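Local coordinates for protein metallophosphoesterase (Clostridium thermocellum, PDB 4J6O) that probably removes phosphates from the 2',3' ends of RNA, as the manganese-binding, calcineurin-like phosphatase domain of the bacterial Pnkp-Hen1 RNA repair system, at residues 50-55 with 77-82; 189-194 with 206-211. All blocks are in the same frame, centred on the assembly; numbering follows the deposited sequence.

Interaction 1 of 2, residues 50-55 with 77-82; sequences YRVTHP and LKLVMG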
ATOM      1  N   TYR A  50      11.476  -0.716 -15.657  1.00 35.29           N
ATOM      2  CA  TYR A  50      12.137  -1.677 -14.778  1.00 32.57           C
ATOM      3  C   TYR A  50      11.607  -3.099 -15.017  1.00 37.43           C
ATOM      4  O   TYR A  50      10.499  -3.280 -15.496  1.00 39.53           O
ATOM      5  CB  TYR A  50      11.939  -1.291 -13.319  1.00 30.68           C
ATOM      6  CG  TYR A  50      12.400   0.096 -12.960  1.00 35.91           C
ATOM      7  CD1 TYR A  50      13.756   0.404 -12.875  1.00 42.65           C
ATOM      8  CD2 TYR A  50      11.467   1.092 -12.669  1.00 33.51           C
ATOM      9  CE1 TYR A  50      14.172   1.670 -12.499  1.00 43.32           C
ATOM     10  CE2 TYR A  50      11.869   2.358 -12.319  1.00 38.01           C
ATOM     11  CZ  TYR A  50      13.222   2.642 -12.237  1.00 43.04           C
ATOM     12  OH  TYR A  50      13.607   3.910 -11.873  1.00 49.83           O
ATOM     13  N   ARG A  51      12.407  -4.101 -14.667  1.00 33.20           N
ATOM     14  CA  ARG A  51      11.917  -5.478 -14.610  1.00 28.47           C
ATOM     15  C   ARG A  51      12.449  -6.146 -13.357  1.00 37.42           C
ATOM     16  O   ARG A  51      13.648  -6.159 -13.105  1.00 37.32           O
ATOM     17  CB  ARG A  51      12.293  -6.284 -15.860  1.00 40.51           C
ATOM     18  CG  ARG A  51      11.411  -7.505 -16.035  1.00 36.76           C
ATOM     19  CD  ARG A  51      11.576  -8.188 -17.439  1.00 77.55           C
ATOM     20  NE  ARG A  51      10.375  -8.958 -17.774  1.00 40.72           N
ATOM     21  CZ  ARG A  51      10.219 -10.239 -17.468  1.00 80.76           C
ATOM     22  NH1 ARG A  51       9.102 -10.881 -17.787  1.00 93.04           N
ATOM     23  NH2 ARG A  51      11.206 -10.884 -16.868  1.00 57.46           N
ATOM     24  N   VAL A  52      11.537  -6.709 -12.569  1.00 31.94           N
ATOM     25  CA  VAL A  52      11.898  -7.289 -11.274  1.00 27.64           C
ATOM     26  C   VAL A  52      11.673  -8.797 -11.308  1.00 32.45           C
ATOM     27  O   VAL A  52      10.612  -9.235 -11.780  1.00 34.01           O
ATOM     28  CB  VAL A  52      11.034  -6.674 -10.148  1.00 24.36           C
ATOM     29  CG1 VAL A  52      11.604  -7.119  -8.801  1.00 27.30           C
ATOM     30  CG2 VAL A  52      11.082  -5.155 -10.307  1.00 27.94           C
ATOM     31  N   THR A  53      12.643  -9.576 -10.805  1.00 34.70           N
ATOM     32  CA  THR A  53      12.490 -11.025 -10.712  1.00 29.39           C
ATOM     33  C   THR A  53      12.967 -11.521  -9.358  1.00 36.54           C
ATOM     34  O   THR A  53      13.592 -10.777  -8.601  1.00 31.32           O
ATOM     35  CB  THR A  53      13.262 -11.729 -11.848  1.00 34.87           C
ATOM     36  OG1 THR A  53      14.645 -11.364 -11.791  1.00 38.13           O
ATOM     37  CG2 THR A  53      12.671 -11.306 -13.188  1.00 38.38           C
ATOM     38  N   HIS A  54      12.622 -12.770  -9.049  1.00 33.84           N
ATOM     39  CA  HIS A  54      13.091 -13.431  -7.837  1.00 30.55           C
ATOM     40  C   HIS A  54      13.400 -14.910  -8.151  1.00 33.20           C
ATOM     41  O   HIS A  54      12.535 -15.650  -8.628  1.00 40.34           O
ATOM     42  CB  HIS A  54      12.062 -13.297  -6.690  1.00 30.89           C
ATOM     43  CG  HIS A  54      12.662 -13.563  -5.339  1.00 39.28           C
ATOM     44  ND1 HIS A  54      13.031 -14.825  -4.929  1.00 31.22           N
ATOM     45  CD2 HIS A  54      12.976 -12.726  -4.318  1.00 30.86           C
ATOM     46  CE1 HIS A  54      13.570 -14.759  -3.719  1.00 29.03           C
ATOM     47  NE2 HIS A  54      13.547 -13.493  -3.323  1.00 34.44           N
ATOM     48  N   PRO A  55      14.606 -15.331  -7.817  1.00 38.00           N
ATOM     49  CA  PRO A  55      15.022 -16.702  -8.154  1.00 41.46           C
ATOM     50  C   PRO A  55      14.257 -17.781  -7.402  1.00 44.50           C
ATOM     51  O   PRO A  55      14.181 -18.903  -7.894  1.00 42.29           O
ATOM     52  CB  PRO A  55      16.510 -16.727  -7.779  1.00 45.43           C
ATOM     53  CG  PRO A  55      16.735 -15.554  -6.898  1.00 39.86           C
ATOM     54  CD  PRO A  55      15.676 -14.527  -7.224  1.00 32.90           C
ATOM     55  N   LEU A  77       5.925   4.570  -9.001  1.00 25.63           N
ATOM     56  CA  LEU A  77       4.802   4.144  -9.820  1.00 28.75           C
ATOM     57  C   LEU A  77       5.261   3.268 -10.975  1.00 30.05           C
ATOM     58  O   LEU A  77       4.665   2.210 -11.261  1.00 28.46           O
ATOM     59  CB  LEU A  77       4.064   5.370 -10.370  1.00 25.58           C
ATOM     60  CG  LEU A  77       3.103   5.974  -9.358  1.00 27.76           C
ATOM     61  CD1 LEU A  77       2.720   7.365  -9.844  1.00 30.40           C
ATOM     62  CD2 LEU A  77       1.882   5.105  -9.199  1.00 25.06           C
ATOM     63  N   LYS A  78       6.323   3.687 -11.637  1.00 29.57           N
ATOM     64  CA  LYS A  78       6.792   2.891 -12.784  1.00 29.99           C
ATOM     65  C   LYS A  78       7.205   1.495 -12.339  1.00 30.80           C
ATOM     66  O   LYS A  78       6.954   0.510 -13.014  1.00 31.94           O
ATOM     67  CB  LYS A  78       7.979   3.593 -13.445  1.00 34.01           C
ATOM     68  CG  LYS A  78       7.585   4.872 -14.139  1.00 32.12           C
ATOM     69  CD  LYS A  78       8.779   5.669 -14.576  1.00 37.27           C
ATOM     70  CE  LYS A  78       8.356   7.061 -14.974  1.00 38.76           C
ATOM     71  NZ  LYS A  78       9.486   7.729 -15.586  1.00 39.12           N
ATOM     72  N   LEU A  79       7.906   1.431 -11.219  1.00 27.30           N
ATOM     73  CA  LEU A  79       8.394   0.159 -10.719  1.00 26.49           C
ATOM     74  C   LEU A  79       7.210  -0.728 -10.356  1.00 26.46           C
ATOM     75  O   LEU A  79       7.144  -1.869 -10.781  1.00 29.00           O
ATOM     76  CB  LEU A  79       9.354   0.358  -9.535  1.00 26.82           C
ATOM     77  CG  LEU A  79       9.847  -0.940  -8.908  1.00 29.75           C
ATOM     78  CD1 LEU A  79      10.832  -1.565  -9.893  1.00 28.27           C
ATOM     79  CD2 LEU A  79      10.546  -0.679  -7.549  1.00 30.74           C
ATOM     80  N   VAL A  80       6.280  -0.217  -9.542  1.00 23.96           N
ATOM     81  CA  VAL A  80       5.168  -1.040  -9.087  1.00 23.75           C
ATOM     82  C   VAL A  80       4.224  -1.485 -10.223  1.00 24.09           C
ATOM     83  O   VAL A  80       3.818  -2.661 -10.299  1.00 25.37           O
ATOM     84  CB  VAL A  80       4.346  -0.293  -8.001  1.00 23.72           C
ATOM     85  CG1 VAL A  80       3.140  -1.111  -7.619  1.00 24.10           C
ATOM     86  CG2 VAL A  80       5.246  -0.059  -6.819  1.00 22.90           C
ATOM     87  N   MET A  81       3.942  -0.556 -11.132  1.00 26.26           N
ATOM     88  CA  MET A  81       3.116  -0.916 -12.286  1.00 25.88           C
ATOM     89  C   MET A  81       3.717  -2.024 -13.170  1.00 29.10           C
ATOM     90  O   MET A  81       3.013  -2.941 -13.615  1.00 33.13           O
ATOM     91  CB  MET A  81       2.838   0.331 -13.109  1.00 26.85           C
ATOM     92  CG  MET A  81       1.897   1.214 -12.358  1.00 30.35           C
ATOM     93  SD  MET A  81       1.347   2.517 -13.412  1.00 53.38           S
ATOM     94  CE  MET A  81       2.691   3.541 -13.173  1.00 31.95           C
ATOM     95  N   GLY A  82       5.029  -1.947 -13.393  1.00 34.55           N
ATOM     96  CA  GLY A  82       5.733  -3.010 -14.088  1.00 29.22           C
ATOM     97  C   GLY A  82       5.694  -4.363 -13.380  1.00 35.95           C
ATOM     98  O   GLY A  82       5.684  -5.413 -14.011  1.00 35.79           O
TER
HETATM   99  O   HOH W   1       8.868  -3.234 -12.750  1.00 30.47           O
HETATM  100  O   HOH W   2       8.769  -1.020 -14.458  1.00 32.36           O
HETATM  101  O   HOH W   3       8.884  -6.183 -13.156  1.00 29.58           O
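Leu79 sets one methyl, CD1, against both Tyr50 and Val52, lying 3.6 Å from Tyr50 CB and 3.6 Å from Val52 CG2. Its CG stands anti to the backbone N (chi1 177°), which turns the branch from the flank of helix 73-86 toward strand 50-53; the leucine then crosses both partners at about a right angle. In Val52 it is CG2, the methyl anti to the carbonyl carbon, that makes the touch. Tyr50 has its CG anti to its own carbonyl carbon (chi1 -56°), a setting that carries the ring along the helix, where CD2 approaches Leu79 CA at 3.8 Å and CE2 approaches Lys78 CB at 4.2 Å, both obliquely. The phenol oxygen is hydrogen-bonded to Glu75, one turn earlier in the same helix, while Lys78 leads its ammonium away to a salt bridge with Glu125. Helix 24-33 packs on Leu79 through Tyr24, Leu27 and Leu31.

Strand and helix axes come to 7.8 Å at a crossing of -51°, and water enters the backbone gap: one molecule accepts from Tyr50 N and lies 2.8 Å from Lys78 O, to which it can donate. Another accepts from Val52 N at 2.8 Å and reaches Gly82 O weakly. The antiparallel hairpin thus meets the helix directly through apolar carbons, a shape-dependent contact, while the backbone N-H groups of Tyr50 and Val52 reach it through water, with no direct backbone bond.

Interaction 2 of 2, residues 189-194 with 206-211; sequences PVRYDW and YGHTPQ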
ATOM      1  N   PRO A 189     -15.106  12.709  14.671  1.00 39.56           N
ATOM      2  CA  PRO A 189     -15.296  11.257  14.625  1.00 37.61           C
ATOM      3  C   PRO A 189     -14.070  10.546  15.162  1.00 41.87           C
ATOM      4  O   PRO A 189     -12.954  11.091  15.118  1.00 43.01           O
ATOM      5  CB  PRO A 189     -15.459  10.971  13.130  1.00 48.30           C
ATOM      6  CG  PRO A 189     -15.870  12.316  12.532  1.00 48.69           C
ATOM      7  CD  PRO A 189     -15.069  13.295  13.316  1.00 45.02           C
ATOM      8  N   VAL A 190     -14.296   9.347  15.693  1.00 37.41           N
ATOM      9  CA  VAL A 190     -13.239   8.504  16.256  1.00 39.95           C
ATOM     10  C   VAL A 190     -12.998   7.234  15.430  1.00 39.48           C
ATOM     11  O   VAL A 190     -13.952   6.545  15.094  1.00 38.38           O
ATOM     12  CB  VAL A 190     -13.658   8.065  17.657  1.00 36.90           C
ATOM     13  CG1 VAL A 190     -12.593   7.189  18.278  1.00 38.11           C
ATOM     14  CG2 VAL A 190     -13.896   9.280  18.528  1.00 36.97           C
ATOM     15  N   ARG A 191     -11.743   6.886  15.119  1.00 32.35           N
ATOM     16  CA  ARG A 191     -11.507   5.677  14.337  1.00 30.54           C
ATOM     17  C   ARG A 191     -11.849   4.453  15.186  1.00 37.72           C
ATOM     18  O   ARG A 191     -11.498   4.382  16.360  1.00 39.92           O
ATOM     19  CB  ARG A 191     -10.040   5.560  13.878  1.00 38.17           C
ATOM     20  CG  ARG A 191      -9.691   6.470  12.732  1.00 44.54           C
ATOM     21  CD  ARG A 191      -8.370   6.098  12.074  1.00 36.36           C
ATOM     22  NE  ARG A 191      -8.098   6.990  10.960  1.00 43.30           N
ATOM     23  CZ  ARG A 191      -7.336   8.075  11.049  1.00 58.48           C
ATOM     24  NH1 ARG A 191      -6.765   8.388  12.209  1.00 41.45           N
ATOM     25  NH2 ARG A 191      -7.143   8.848   9.985  1.00 48.19           N
ATOM     26  N   TYR A 192     -12.470   3.455  14.557  1.00 32.10           N
ATOM     27  CA  TYR A 192     -12.796   2.228  15.264  1.00 34.47           C
ATOM     28  C   TYR A 192     -11.572   1.301  15.229  1.00 28.90           C
ATOM     29  O   TYR A 192     -10.974   1.084  14.153  1.00 32.24           O
ATOM     30  CB  TYR A 192     -13.955   1.547  14.553  1.00 31.26           C
ATOM     31  CG  TYR A 192     -14.230   0.151  15.028  1.00 35.27           C
ATOM     32  CD1 TYR A 192     -14.308  -0.152  16.375  1.00 33.00           C
ATOM     33  CD2 TYR A 192     -14.391  -0.880  14.103  1.00 32.93           C
ATOM     34  CE1 TYR A 192     -14.549  -1.458  16.791  1.00 47.18           C
ATOM     35  CE2 TYR A 192     -14.649  -2.166  14.500  1.00 37.15           C
ATOM     36  CZ  TYR A 192     -14.688  -2.461  15.830  1.00 34.73           C
ATOM     37  OH  TYR A 192     -14.938  -3.755  16.213  1.00 41.07           O
ATOM     38  N   ASP A 193     -11.196   0.804  16.412  1.00 31.11           N
ATOM     39  CA  ASP A 193     -10.027  -0.086  16.545  1.00 34.35           C
ATOM     40  C   ASP A 193     -10.484  -1.505  16.256  1.00 35.77           C
ATOM     41  O   ASP A 193     -10.739  -2.293  17.176  1.00 39.03           O
ATOM     42  CB  ASP A 193      -9.547  -0.025  17.972  1.00 38.72           C
ATOM     43  CG  ASP A 193      -8.333  -0.894  18.215  1.00 42.97           C
ATOM     44  OD1 ASP A 193      -7.917  -1.659  17.302  1.00 36.94           O
ATOM     45  OD2 ASP A 193      -7.835  -0.810  19.333  1.00 41.51           O
ATOM     46  N   TRP A 194     -10.622  -1.816  14.979  1.00 31.06           N
ATOM     47  CA  TRP A 194     -11.184  -3.079  14.571  1.00 27.13           C
ATOM     48  C   TRP A 194     -10.234  -4.226  14.933  1.00 28.52           C
ATOM     49  O   TRP A 194     -10.665  -5.368  15.168  1.00 33.54           O
ATOM     50  CB  TRP A 194     -11.439  -3.025  13.068  1.00 27.43           C
ATOM     51  CG  TRP A 194     -10.155  -3.034  12.260  1.00 25.19           C
ATOM     52  CD1 TRP A 194      -9.425  -1.950  11.878  1.00 28.10           C
ATOM     53  CD2 TRP A 194      -9.422  -4.192  11.799  1.00 24.42           C
ATOM     54  NE1 TRP A 194      -8.308  -2.343  11.209  1.00 29.91           N
ATOM     55  CE2 TRP A 194      -8.273  -3.710  11.131  1.00 30.10           C
ATOM     56  CE3 TRP A 194      -9.626  -5.567  11.889  1.00 28.39           C
ATOM     57  CZ2 TRP A 194      -7.294  -4.561  10.567  1.00 26.66           C
ATOM     58  CZ3 TRP A 194      -8.642  -6.431  11.321  1.00 23.83           C
ATOM     59  CH2 TRP A 194      -7.520  -5.919  10.650  1.00 27.16           C
ATOM     60  N   TYR A 206      -1.691  -5.326   7.036  1.00 16.80           N
ATOM     61  CA  TYR A 206      -2.231  -4.062   6.572  1.00 15.03           C
ATOM     62  C   TYR A 206      -1.294  -2.929   6.921  1.00 17.92           C
ATOM     63  O   TYR A 206      -0.243  -3.179   7.530  1.00 17.72           O
ATOM     64  CB  TYR A 206      -3.674  -3.854   7.151  1.00 15.69           C
ATOM     65  CG  TYR A 206      -3.706  -3.602   8.650  1.00 19.96           C
ATOM     66  CD1 TYR A 206      -3.511  -4.632   9.576  1.00 21.07           C
ATOM     67  CD2 TYR A 206      -3.993  -2.334   9.113  1.00 20.58           C
ATOM     68  CE1 TYR A 206      -3.532  -4.369  10.936  1.00 22.99           C
ATOM     69  CE2 TYR A 206      -4.023  -2.043  10.468  1.00 23.48           C
ATOM     70  CZ  TYR A 206      -3.772  -3.077  11.369  1.00 23.63           C
ATOM     71  OH  TYR A 206      -3.815  -2.814  12.705  1.00 27.43           O
ATOM     72  N   GLY A 207      -1.634  -1.701   6.506  1.00 17.69           N
ATOM     73  CA  GLY A 207      -0.727  -0.572   6.698  1.00 18.35           C
ATOM     74  C   GLY A 207      -1.553   0.697   6.903  1.00 17.69           C
ATOM     75  O   GLY A 207      -1.616   1.547   5.988  1.00 18.43           O
ATOM     76  N   HIS A 208      -2.187   0.827   8.066  1.00 22.28           N
ATOM     77  CA  HIS A 208      -3.092   1.942   8.258  1.00 20.70           C
ATOM     78  C   HIS A 208      -2.379   3.138   8.839  1.00 21.05           C
ATOM     79  O   HIS A 208      -1.604   3.771   8.143  1.00 22.45           O
ATOM     80  CB  HIS A 208      -4.313   1.547   9.125  1.00 22.04           C
ATOM     81  CG  HIS A 208      -5.456   2.510   9.015  1.00 26.28           C
ATOM     82  ND1 HIS A 208      -5.514   3.531   8.092  1.00 28.52           N
ATOM     83  CD2 HIS A 208      -6.621   2.547   9.705  1.00 25.25           C
ATOM     84  CE1 HIS A 208      -6.660   4.203   8.259  1.00 26.24           C
ATOM     85  NE2 HIS A 208      -7.338   3.616   9.218  1.00 29.05           N
ATOM     86  N   THR A 209      -2.653   3.517  10.084  1.00 24.58           N
ATOM     87  CA  THR A 209      -1.936   4.679  10.591  1.00 23.43           C
ATOM     88  C   THR A 209      -0.473   4.254  10.836  1.00 21.72           C
ATOM     89  O   THR A 209      -0.171   3.146  11.315  1.00 26.42           O
ATOM     90  CB  THR A 209      -2.622   5.262  11.857  1.00 26.77           C
ATOM     91  OG1 THR A 209      -2.607   4.295  12.893  1.00 37.19           O
ATOM     92  CG2 THR A 209      -4.040   5.601  11.543  1.00 26.52           C
ATOM     93  N   PRO A 210       0.461   5.140  10.518  1.00 21.51           N
ATOM     94  CA  PRO A 210       1.884   4.784  10.643  1.00 24.26           C
ATOM     95  C   PRO A 210       2.338   4.599  12.096  1.00 25.35           C
ATOM     96  O   PRO A 210       1.856   5.286  13.015  1.00 27.59           O
ATOM     97  CB  PRO A 210       2.620   5.965   9.966  1.00 27.36           C
ATOM     98  CG  PRO A 210       1.623   7.039   9.873  1.00 29.02           C
ATOM     99  CD  PRO A 210       0.269   6.377   9.763  1.00 23.60           C
ATOM    100  N   GLN A 211       3.265   3.657  12.274  1.00 26.76           N
ATOM    101  CA  GLN A 211       3.720   3.260  13.600  1.00 28.37           C
ATOM    102  C   GLN A 211       5.237   3.282  13.630  1.00 27.42           C
ATOM    103  O   GLN A 211       5.882   3.148  12.597  1.00 29.00           O
ATOM    104  CB  GLN A 211       3.244   1.840  13.913  1.00 34.47           C
ATOM    105  CG  GLN A 211       1.746   1.607  13.687  1.00 35.22           C
ATOM    106  CD  GLN A 211       0.892   2.264  14.746  1.00 39.35           C
ATOM    107  OE1 GLN A 211       1.255   2.298  15.926  1.00 41.54           O
ATOM    108  NE2 GLN A 211      -0.256   2.795  14.336  1.00 38.56           N
TER
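The aromatic part of the contact is an edge-to-face (T-shaped) pair: Trp194 points the edge of its six-membered ring at the face of Tyr206, with centroids 5.2 Å apart and planes at 62°. The atom at the apex is CZ2, 3.7 Å above the centre of the tyrosine ring and 3.8 Å from Tyr206 CE1. Both residues place CG between backbone N and carbonyl carbon (chi1 70° in each), which sends each ring toward the other. A second edge-to-face pair, with Phe173, and a weak hydrogen bond from NE1 to Ala156 O probably help to fix the indole.

Tyr206 ends strand 203-206 of the six-stranded mixed sheet, and the chain then turns through Gly207-His208-Thr209, a Gly-His-Thr sequence at the edge of the metal site in this calcineurin-like fold. The His208 side chain lies about 7 Å from the manganese ion at its nearest atoms, and its ND1 makes a weak hydrogen bond to a bound citrate, which probably came from the crystallisation liquor but may mark the phosphate pocket.

Arg191 meets His208 and Thr209 without a hydrogen bond between them. Extended from CG to NE, it brings NE to 3.9 Å from His208 NE2, its guanidinium plane 82° from the imidazole. Thr209 CG2 sits over one guanidinium face, 4.0 Å from Arg191 NH1, and the same methyl lies above the centre of the His208 ring.

Within 206-211, Gln211 NE2 donates to Thr209 O at 3.0 Å, from well above the carbonyl plane, and Asn222 ND2, from strand 220-222, donates to the same oxygen.

From the N terminus, interaction 1 comes first, closing a loop of 21 residues that leaves strand 50-53, passes through strand 59-62 of the five-stranded sheet, carries the manganese ligand Asp65 and returns on helix 73-86. Interaction 2 opens only afterwards and closes a shorter loop of 11 residues, which runs through strand 203-206 of the six-stranded sheet. The two are in series, neither nested nor crossed. Their centres lie 29 Å apart on opposite sides of the chain's centre, with nearest atoms about 15 Å apart. Interaction 1 ties a peripheral hairpin to a helix; interaction 2 joins segment 189-194 to the loop that follows a strand.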